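Sulfur oxygenase/reductase (Halothiobacillus neapolitanus, PDB 6QPA) probably catalyses the oxygen-dependent oxidation and disproportionation of elemental sulfur, using a mononuclear non-haem iron site. Local coordinates at residues P114-P127 / G195-S209. Numbering follows the deposited sequence.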
loop_
_atom_site.group_PDB
_atom_site.type_symbol
_atom_site.label_atom_id
_atom_site.label_comp_id
_atom_site.label_asym_id
_atom_site.label_seq_id
_atom_site.Cartn_x
_atom_site.Cartn_y
_atom_site.Cartn_z
ATOM N N PRO A 114 14.967 -18.156 47.978
ATOM C CA PRO A 114 16.254 -18.858 47.928
ATOM C C PRO A 114 16.292 -20.025 48.909
ATOM O O PRO A 114 15.553 -20.025 49.891
ATOM C CB PRO A 114 17.259 -17.780 48.336
ATOM C CG PRO A 114 16.509 -16.994 49.343
ATOM C CD PRO A 114 15.058 -16.952 48.822
ATOM N N TRP A 115 17.096 -21.032 48.591
ATOM C CA TRP A 115 17.410 -22.126 49.499
ATOM C C TRP A 115 18.919 -22.268 49.446
ATOM O O TRP A 115 19.484 -22.402 48.360
ATOM C CB TRP A 115 16.693 -23.411 49.078
ATOM C CG TRP A 115 16.825 -24.569 50.014
ATOM C CD1 TRP A 115 17.441 -25.762 49.755
ATOM C CD2 TRP A 115 16.294 -24.669 51.355
ATOM N NE1 TRP A 115 17.326 -26.599 50.850
ATOM C CE2 TRP A 115 16.639 -25.946 51.845
ATOM C CE3 TRP A 115 15.570 -23.792 52.189
ATOM C CZ2 TRP A 115 16.272 -26.381 53.125
ATOM C CZ3 TRP A 115 15.227 -24.213 53.469
ATOM C CH2 TRP A 115 15.571 -25.504 53.923
ATOM N N GLU A 116 19.588 -22.173 50.595
ATOM C CA GLU A 116 21.046 -22.072 50.605
ATOM C C GLU A 116 21.658 -23.190 51.443
ATOM O O GLU A 116 21.980 -22.984 52.626
ATOM C CB GLU A 116 21.510 -20.712 51.118
ATOM C CG GLU A 116 22.986 -20.473 50.816
ATOM C CD GLU A 116 23.492 -19.165 51.358
ATOM O OE1 GLU A 116 23.083 -18.797 52.471
ATOM O OE2 GLU A 116 24.310 -18.515 50.684
ATOM N N PRO A 117 21.856 -24.369 50.863
ATOM C CA PRO A 117 22.520 -25.456 51.592
ATOM C C PRO A 117 24.030 -25.273 51.605
ATOM O O PRO A 117 24.620 -24.604 50.751
ATOM C CB PRO A 117 22.138 -26.716 50.794
ATOM C CG PRO A 117 21.124 -26.260 49.751
ATOM C CD PRO A 117 21.404 -24.809 49.531
ATOM N N TYR A 118 24.648 -25.904 52.591
ATOM C CA TYR A 118 26.096 -25.971 52.742
ATOM C C TYR A 118 26.631 -27.280 52.162
ATOM O O TYR A 118 26.025 -28.347 52.347
ATOM C CB TYR A 118 26.486 -25.883 54.215
ATOM C CG TYR A 118 26.375 -24.513 54.852
ATOM C CD1 TYR A 118 27.321 -23.529 54.586
ATOM C CD2 TYR A 118 25.360 -24.220 55.776
ATOM C CE1 TYR A 118 27.258 -22.273 55.190
ATOM C CE2 TYR A 118 25.290 -22.958 56.388
ATOM C CZ TYR A 118 26.247 -21.996 56.084
ATOM O OH TYR A 118 26.217 -20.760 56.662
ATOM N N PHE A 119 27.771 -27.196 51.462
ATOM C CA PHE A 119 28.350 -28.348 50.790
ATOM C C PHE A 119 29.802 -28.541 51.182
ATOM O O PHE A 119 30.586 -27.590 51.259
ATOM C CB PHE A 119 28.250 -28.232 49.258
ATOM C CG PHE A 119 26.853 -28.326 48.767
ATOM C CD1 PHE A 119 26.047 -27.209 48.764
ATOM C CD2 PHE A 119 26.325 -29.541 48.368
ATOM C CE1 PHE A 119 24.738 -27.293 48.345
ATOM C CE2 PHE A 119 25.018 -29.640 47.956
ATOM C CZ PHE A 119 24.218 -28.499 47.936
ATOM N N GLU A 120 30.145 -29.791 51.401
ATOM C CA GLU A 120 31.514 -30.212 51.563
ATOM C C GLU A 120 32.079 -30.629 50.212
ATOM O O GLU A 120 31.402 -31.289 49.417
ATOM C CB GLU A 120 31.572 -31.371 52.565
ATOM C CG GLU A 120 32.880 -32.115 52.571
ATOM C CD GLU A 120 32.832 -33.382 53.412
ATOM O OE1 GLU A 120 31.819 -33.610 54.120
ATOM O OE2 GLU A 120 33.817 -34.143 53.356
ATOM N N VAL A 121 33.314 -30.222 49.945
ATOM C CA VAL A 121 34.016 -30.643 48.742
ATOM C C VAL A 121 34.661 -31.986 49.063
ATOM O O VAL A 121 35.702 -32.046 49.707
ATOM C CB VAL A 121 35.038 -29.604 48.282
ATOM C CG1 VAL A 121 35.746 -30.092 47.010
ATOM C CG2 VAL A 121 34.333 -28.281 48.004
ATOM N N VAL A 122 34.019 -33.065 48.616
ATOM C CA VAL A 122 34.489 -34.424 48.891
ATOM C C VAL A 122 35.785 -34.700 48.144
ATOM O O VAL A 122 36.730 -35.279 48.688
ATOM C CB VAL A 122 33.405 -35.443 48.492
ATOM C CG1 VAL A 122 33.932 -36.842 48.604
ATOM C CG2 VAL A 122 32.139 -35.247 49.333
ATOM N N LYS A 123 35.821 -34.337 46.868
ATOM C CA LYS A 123 36.996 -34.487 46.040
ATOM C C LYS A 123 36.840 -33.550 44.850
ATOM O O LYS A 123 35.719 -33.229 44.440
ATOM C CB LYS A 123 37.172 -35.934 45.579
ATOM C CG LYS A 123 38.607 -36.262 45.304
ATOM C CD LYS A 123 38.993 -37.642 45.796
ATOM C CE LYS A 123 40.491 -37.858 45.579
ATOM N NZ LYS A 123 40.893 -37.588 44.160
ATOM N N SER A 124 37.964 -33.129 44.282
ATOM C CA SER A 124 37.890 -32.199 43.168
ATOM C C SER A 124 39.126 -32.361 42.301
ATOM O O SER A 124 40.156 -32.882 42.741
ATOM C CB SER A 124 37.781 -30.750 43.636
ATOM O OG SER A 124 39.032 -30.316 44.137
ATOM N N ASP A 125 38.974 -31.963 41.042
ATOM C CA ASP A 125 40.069 -31.744 40.105
ATOM C C ASP A 125 39.624 -30.539 39.274
ATOM O O ASP A 125 39.108 -30.680 38.156
ATOM C CB ASP A 125 40.356 -32.973 39.244
ATOM C CG ASP A 125 41.548 -32.768 38.322
ATOM O OD1 ASP A 125 42.174 -31.687 38.361
ATOM O OD2 ASP A 125 41.833 -33.676 37.524
ATOM N N LEU A 126 39.770 -29.354 39.862
ATOM C CA LEU A 126 39.295 -28.101 39.286
ATOM C C LEU A 126 40.487 -27.210 38.990
ATOM O O LEU A 126 41.205 -26.830 39.925
ATOM C CB LEU A 126 38.364 -27.370 40.235
ATOM C CG LEU A 126 36.860 -27.541 40.146
ATOM C CD1 LEU A 126 36.205 -26.485 41.051
ATOM C CD2 LEU A 126 36.374 -27.424 38.704
ATOM N N PRO A 127 40.718 -26.821 37.743
ATOM C CA PRO A 127 41.817 -25.897 37.440
ATOM C C PRO A 127 41.478 -24.459 37.818
ATOM O O PRO A 127 40.312 -24.082 37.968
ATOM C CB PRO A 127 41.976 -26.011 35.917
ATOM C CG PRO A 127 40.657 -26.512 35.409
ATOM C CD PRO A 127 39.872 -27.114 36.573
ATOM N N GLY A 195 37.065 -29.760 34.221
ATOM C CA GLY A 195 37.310 -30.063 35.622
ATOM C C GLY A 195 36.053 -30.552 36.302
ATOM O O GLY A 195 34.980 -30.612 35.705
ATOM N N TRP A 196 36.198 -30.917 37.576
ATOM C CA TRP A 196 35.046 -31.451 38.280
ATOM C C TRP A 196 35.220 -31.305 39.783
ATOM O O TRP A 196 36.324 -31.123 40.300
ATOM C CB TRP A 196 34.794 -32.920 37.910
ATOM C CG TRP A 196 35.955 -33.832 38.195
ATOM C CD1 TRP A 196 36.929 -34.233 37.319
ATOM C CD2 TRP A 196 36.261 -34.456 39.452
ATOM N NE1 TRP A 196 37.819 -35.083 37.953
ATOM C CE2 TRP A 196 37.425 -35.237 39.260
ATOM C CE3 TRP A 196 35.647 -34.450 40.712
ATOM C CZ2 TRP A 196 37.998 -35.993 40.290
ATOM C CZ3 TRP A 196 36.226 -35.200 41.745
ATOM C CH2 TRP A 196 37.388 -35.963 41.524
ATOM N N MET A 197 34.107 -31.489 40.482
ATOM C CA MET A 197 34.057 -31.379 41.933
ATOM C C MET A 197 32.855 -32.179 42.417
ATOM O O MET A 197 31.791 -32.134 41.795
ATOM C CB MET A 197 33.974 -29.890 42.332
ATOM C CG MET A 197 33.754 -29.546 43.761
ATOM S SD MET A 197 34.042 -27.762 44.027
ATOM C CE MET A 197 32.759 -27.028 43.002
ATOM N N ILE A 198 33.042 -32.949 43.488
ATOM C CA ILE A 198 31.962 -33.693 44.126
ATOM C C ILE A 198 31.584 -32.962 45.407
ATOM O O ILE A 198 32.419 -32.796 46.301
ATOM C CB ILE A 198 32.376 -35.137 44.438
ATOM C CG1 ILE A 198 32.685 -35.898 43.146
ATOM C CG2 ILE A 198 31.273 -35.826 45.268
ATOM C CD1 ILE A 198 33.392 -37.210 43.373
ATOM N N MET A 199 30.329 -32.548 45.519
ATOM C CA MET A 199 29.878 -31.748 46.653
ATOM C C MET A 199 28.771 -32.488 47.377
ATOM O O MET A 199 27.785 -32.894 46.748
ATOM C CB MET A 199 29.375 -30.388 46.187
ATOM C CG MET A 199 30.414 -29.555 45.477
ATOM S SD MET A 199 29.799 -27.907 45.000
ATOM C CE MET A 199 28.622 -28.355 43.743
ATOM N N LYS A 200 28.894 -32.579 48.703
ATOM C CA LYS A 200 27.968 -33.322 49.559
ATOM C C LYS A 200 27.248 -32.335 50.468
ATOM O O LYS A 200 27.899 -31.605 51.218
ATOM C CB LYS A 200 28.730 -34.342 50.410
ATOM C CG LYS A 200 27.850 -35.221 51.311
ATOM C CD LYS A 200 28.719 -36.008 52.265
ATOM C CE LYS A 200 27.901 -36.935 53.158
ATOM N NZ LYS A 200 28.842 -37.489 54.180
ATOM N N GLN A 201 25.921 -32.319 50.417
ATOM C CA GLN A 201 25.160 -31.426 51.285
ATOM C C GLN A 201 25.186 -31.946 52.720
ATOM O O GLN A 201 24.853 -33.106 52.962
ATOM C CB GLN A 201 23.714 -31.303 50.802
ATOM C CG GLN A 201 22.892 -30.425 51.762
ATOM C CD GLN A 201 21.395 -30.391 51.494
ATOM O OE1 GLN A 201 20.609 -30.302 52.437
ATOM N NE2 GLN A 201 20.990 -30.458 50.213
ATOM N N PHE A 202 25.580 -31.093 53.679
ATOM C CA PHE A 202 25.583 -31.488 55.084
ATOM C C PHE A 202 24.802 -30.529 55.975
ATOM O O PHE A 202 24.790 -30.722 57.187
ATOM C CB PHE A 202 27.026 -31.652 55.623
ATOM C CG PHE A 202 27.814 -30.355 55.702
ATOM C CD1 PHE A 202 28.510 -29.866 54.598
ATOM C CD2 PHE A 202 27.858 -29.629 56.881
ATOM C CE1 PHE A 202 29.232 -28.673 54.668
ATOM C CE2 PHE A 202 28.579 -28.431 56.968
ATOM C CZ PHE A 202 29.263 -27.948 55.852
ATOM N N GLY A 203 24.141 -29.521 55.419
ATOM C CA GLY A 203 23.334 -28.622 56.223
ATOM C C GLY A 203 22.820 -27.486 55.365
ATOM O O GLY A 203 23.146 -27.385 54.174
ATOM N N VAL A 204 22.000 -26.627 55.988
ATOM C CA VAL A 204 21.374 -25.492 55.303
ATOM C C VAL A 204 21.469 -24.251 56.179
ATOM O O VAL A 204 21.324 -24.332 57.402
ATOM C CB VAL A 204 19.897 -25.766 54.948
ATOM C CG1 VAL A 204 19.285 -24.553 54.221
ATOM C CG2 VAL A 204 19.786 -27.009 54.055
ATOM N N SER A 205 21.711 -23.097 55.554
ATOM C CA SER A 205 21.702 -21.833 56.284
ATOM C C SER A 205 20.269 -21.319 56.364
ATOM O O SER A 205 19.611 -21.136 55.337
ATOM C CB SER A 205 22.608 -20.801 55.616
ATOM O OG SER A 205 22.480 -19.547 56.271
ATOM N N ALA A 206 19.778 -21.096 57.580
ATOM C CA ALA A 206 18.425 -20.578 57.729
ATOM C C ALA A 206 18.348 -19.137 57.239
ATOM O O ALA A 206 17.479 -18.777 56.436
ATOM C CB ALA A 206 17.998 -20.690 59.196
ATOM N N ILE A 207 19.275 -18.309 57.706
ATOM C CA ILE A 207 19.310 -16.913 57.310
ATOM C C ILE A 207 19.508 -16.808 55.803
ATOM O O ILE A 207 18.800 -16.065 55.122
ATOM C CB ILE A 207 20.416 -16.177 58.090
ATOM C CG1 ILE A 207 20.077 -16.094 59.577
ATOM C CG2 ILE A 207 20.636 -14.777 57.526
ATOM C CD1 ILE A 207 18.965 -15.108 59.899
ATOM N N GLY A 208 20.440 -17.590 55.249
ATOM C CA GLY A 208 20.670 -17.521 53.810
ATOM C C GLY A 208 19.484 -17.980 52.986
ATOM O O GLY A 208 19.344 -17.576 51.827
ATOM N N SER A 209 18.616 -18.798 53.570
ATOM C CA SER A 209 17.413 -19.278 52.913
ATOM C C SER A 209 16.212 -18.408 53.205
ATOM O O SER A 209 15.087 -18.787 52.859
ATOM C CB SER A 209 17.122 -20.715 53.344
ATOM O OG SER A 209 18.232 -21.532 53.050
HETATM O O HOH W 1 18.105 -29.229 52.037
HETATM O O HOH W 2 40.525 -36.064 37.445
#
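Antiparallel strands 110-125 and 193-204 pair in the barrel sheet of this sulfur oxygenase reductase; at the break in 110-125, opposite the end of 193-204, sits E116, the carboxylate of the facial triad, whose OE2 binds the iron with H88 and H92. Two bonds hold the backbone of E116: its N-H reaches the hydroxyl S209 OG at 2.9 Å, and its carbonyl O takes S205 N-H almost straight (171°). S209 OG in turn donates to S205 O, 2.7 Å away, so one hydroxyl ties the turn to the metal-bearing residue. Y118 CE2 touches S205 CB (3.5 Å), while the tyrosine hydroxyl bonds to H88 and E89, a second-shell link to the iron. With CG anti to the backbone N (chi1 -174°), W115 carries its indole back toward 193-204, where V204 CG1 sits over the six-membered ring, 3.7 Å from its centroid. A water joins W115 NE1 to Q201 OE1, which also takes Q248 N-H, and K292 of a second subunit makes a cation-pi contact with the indole. An alanine here would probably bare V204 CG1 and leave that water and K292 without their aromatic mate. Farther along, D125 CB lies over the W196 five-membered ring, and a water 2.9 Å from W196 NE1 also donates to D125 OD2, which is salt-bridged to K187.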